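Local atomic coordinates of SnoK (Streptomyces nogalater, PDB entry 5EPA), a protein that probably acts as an iron- and 2-oxoglutarate-dependent carbocyclase in the biosynthesis of the polyketide nogalamycin. Residues A[140-145]-A[244-249]. Numbering follows the deposited sequence.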
loop_
_atom_site.group_PDB
_atom_site.type_symbol
_atom_site.label_atom_id
_atom_site.label_comp_id
_atom_site.label_asym_id
_atom_site.label_seq_id
_atom_site.Cartn_x
_atom_site.Cartn_y
_atom_site.Cartn_z
ATOM N N PRO A 140 11.472 -0.053 -6.460
ATOM C CA PRO A 140 12.838 0.092 -6.999
ATOM C C PRO A 140 13.871 -0.095 -5.897
ATOM O O PRO A 140 14.717 0.782 -5.650
ATOM C CB PRO A 140 12.831 1.508 -7.543
ATOM C CG PRO A 140 11.926 2.249 -6.581
ATOM C CD PRO A 140 10.859 1.263 -6.173
ATOM N N LEU A 141 13.805 -1.251 -5.245
ATOM C CA LEU A 141 14.583 -1.555 -4.068
ATOM C C LEU A 141 15.196 -2.941 -4.114
ATOM O O LEU A 141 14.673 -3.825 -4.771
ATOM C CB LEU A 141 13.723 -1.482 -2.819
ATOM C CG LEU A 141 12.972 -0.179 -2.604
ATOM C CD1 LEU A 141 12.098 -0.333 -1.396
ATOM C CD2 LEU A 141 13.901 1.012 -2.395
ATOM N N ASN A 142 16.366 -3.069 -3.485
ATOM C CA ASN A 142 16.957 -4.349 -3.195
ATOM C C ASN A 142 16.670 -4.623 -1.770
ATOM O O ASN A 142 16.292 -3.722 -1.003
ATOM C CB ASN A 142 18.464 -4.350 -3.241
ATOM C CG ASN A 142 18.986 -4.231 -4.628
ATOM O OD1 ASN A 142 18.614 -5.021 -5.482
ATOM N ND2 ASN A 142 19.910 -3.266 -4.860
ATOM N N GLU A 143 16.882 -5.875 -1.400
ATOM C CA GLU A 143 17.088 -6.184 0.003
ATOM C C GLU A 143 15.760 -6.197 0.765
ATOM O O GLU A 143 15.658 -5.788 1.955
ATOM C CB GLU A 143 18.106 -5.192 0.588
ATOM C CG GLU A 143 19.029 -5.917 1.481
ATOM C CD GLU A 143 19.895 -6.918 0.745
ATOM O OE1 GLU A 143 20.484 -6.613 -0.325
ATOM O OE2 GLU A 143 19.995 -8.046 1.267
ATOM N N LEU A 144 14.719 -6.676 0.077
ATOM C CA LEU A 144 13.418 -6.700 0.783
ATOM C C LEU A 144 13.167 -7.964 1.518
ATOM O O LEU A 144 13.372 -9.075 1.006
ATOM C CB LEU A 144 12.140 -6.283 0.024
ATOM C CG LEU A 144 12.392 -5.035 -0.808
ATOM C CD1 LEU A 144 11.121 -4.600 -1.496
ATOM C CD2 LEU A 144 12.952 -3.917 0.059
ATOM N N SER A 145 12.654 -7.760 2.720
ATOM C CA SER A 145 12.388 -8.839 3.608
ATOM C C SER A 145 11.053 -8.619 4.316
ATOM O O SER A 145 10.124 -9.394 4.125
ATOM C CB SER A 145 13.550 -8.931 4.574
ATOM O OG SER A 145 13.357 -9.976 5.490
ATOM N N ASP A 244 17.199 -0.827 6.074
ATOM C CA ASP A 244 18.495 -0.865 5.375
ATOM C C ASP A 244 18.288 -1.095 3.876
ATOM O O ASP A 244 19.215 -1.460 3.165
ATOM C CB ASP A 244 19.409 -1.960 5.963
ATOM C CG ASP A 244 18.829 -3.389 5.792
ATOM O OD1 ASP A 244 17.706 -3.589 5.268
ATOM O OD2 ASP A 244 19.521 -4.364 6.166
ATOM N N ALA A 245 17.095 -0.822 3.374
ATOM C CA ALA A 245 16.827 -0.903 1.932
ATOM C C ALA A 245 17.704 -0.011 1.080
ATOM O O ALA A 245 18.050 1.100 1.483
ATOM C CB ALA A 245 15.398 -0.554 1.650
ATOM N N THR A 246 18.095 -0.525 -0.086
ATOM C CA THR A 246 18.931 0.197 -1.029
ATOM C C THR A 246 18.257 0.339 -2.376
ATOM O O THR A 246 17.270 -0.377 -2.668
ATOM C CB THR A 246 20.280 -0.484 -1.246
ATOM O OG1 THR A 246 20.090 -1.780 -1.794
ATOM C CG2 THR A 246 21.081 -0.577 0.064
ATOM N N TYR A 247 18.789 1.253 -3.207
ATOM C CA TYR A 247 18.161 1.625 -4.489
ATOM C C TYR A 247 18.502 0.638 -5.629
ATOM O O TYR A 247 19.635 0.199 -5.798
ATOM C CB TYR A 247 18.550 3.034 -4.910
ATOM C CG TYR A 247 18.194 3.375 -6.320
ATOM C CD1 TYR A 247 16.909 3.187 -6.801
ATOM C CD2 TYR A 247 19.146 3.846 -7.190
ATOM C CE1 TYR A 247 16.589 3.462 -8.117
ATOM C CE2 TYR A 247 18.843 4.142 -8.501
ATOM C CZ TYR A 247 17.565 3.929 -8.960
ATOM O OH TYR A 247 17.287 4.253 -10.259
ATOM N N ARG A 248 17.454 0.216 -6.316
ATOM C CA ARG A 248 17.589 -0.696 -7.459
ATOM C C ARG A 248 16.789 -0.168 -8.630
ATOM O O ARG A 248 15.559 -0.048 -8.497
ATOM C CB ARG A 248 17.048 -2.097 -7.098
ATOM C CG ARG A 248 17.302 -3.104 -8.187
ATOM C CD ARG A 248 16.555 -4.400 -7.941
ATOM N NE ARG A 248 16.909 -5.379 -8.962
ATOM C CZ ARG A 248 16.613 -6.677 -8.903
ATOM N NH1 ARG A 248 15.868 -7.177 -7.906
ATOM N NH2 ARG A 248 17.044 -7.472 -9.884
ATOM N N PRO A 249 17.456 0.131 -9.747
ATOM C CA PRO A 249 16.768 0.780 -10.844
ATOM C C PRO A 249 15.628 -0.046 -11.377
ATOM O O PRO A 249 15.709 -1.277 -11.445
ATOM C CB PRO A 249 17.827 0.896 -11.916
ATOM C CG PRO A 249 19.077 1.007 -11.157
ATOM C CD PRO A 249 18.898 0.101 -9.970
#
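The amide of Asn142 lies across the aliphatic part of Arg248, the two side chains meeting at about a right angle, with OD1 of Asn142 3.3 Å from CD of Arg248. Asn142 belongs to a short, weakly bonded antiparallel pairing of 141-142 with 246-247, and Arg248 follows directly on the second strand; the pairing joins two peripheral segments of this PhyH-family (cupin-clan) fold, near the end of the long strand 233-242. Two backbone bonds hold it: Arg248 N to Pro140 O (2.9 Å), and Asn142 N to Thr246 O (3.0 Å). Proline, lacking an N-H, still serves through its carbonyl. CA of Leu141 also approaches Thr246 O, at 3.3 Å. Arg248 CG is anti to its backbone N (chi1 -174°) and the chain runs extended to NE, giving the asparagine a long methylene surface. The small polar amide suits both neighbours, since ND2 also makes a weak hydrogen bond to OG1 of Thr246. An alanine in place of this asparagine would probably cost Thr246 OG1 its weak donor and open a gap beside the arginine methylenes. Leu141 and Tyr247 diverge: Leu141 packs against Met241 and Leu265, and the Tyr247 hydroxyl is hydrogen-bonded to OD2 of Asp253. The tyrosine ring passes Pro140, its CE1 4.3 Å from the proline CB.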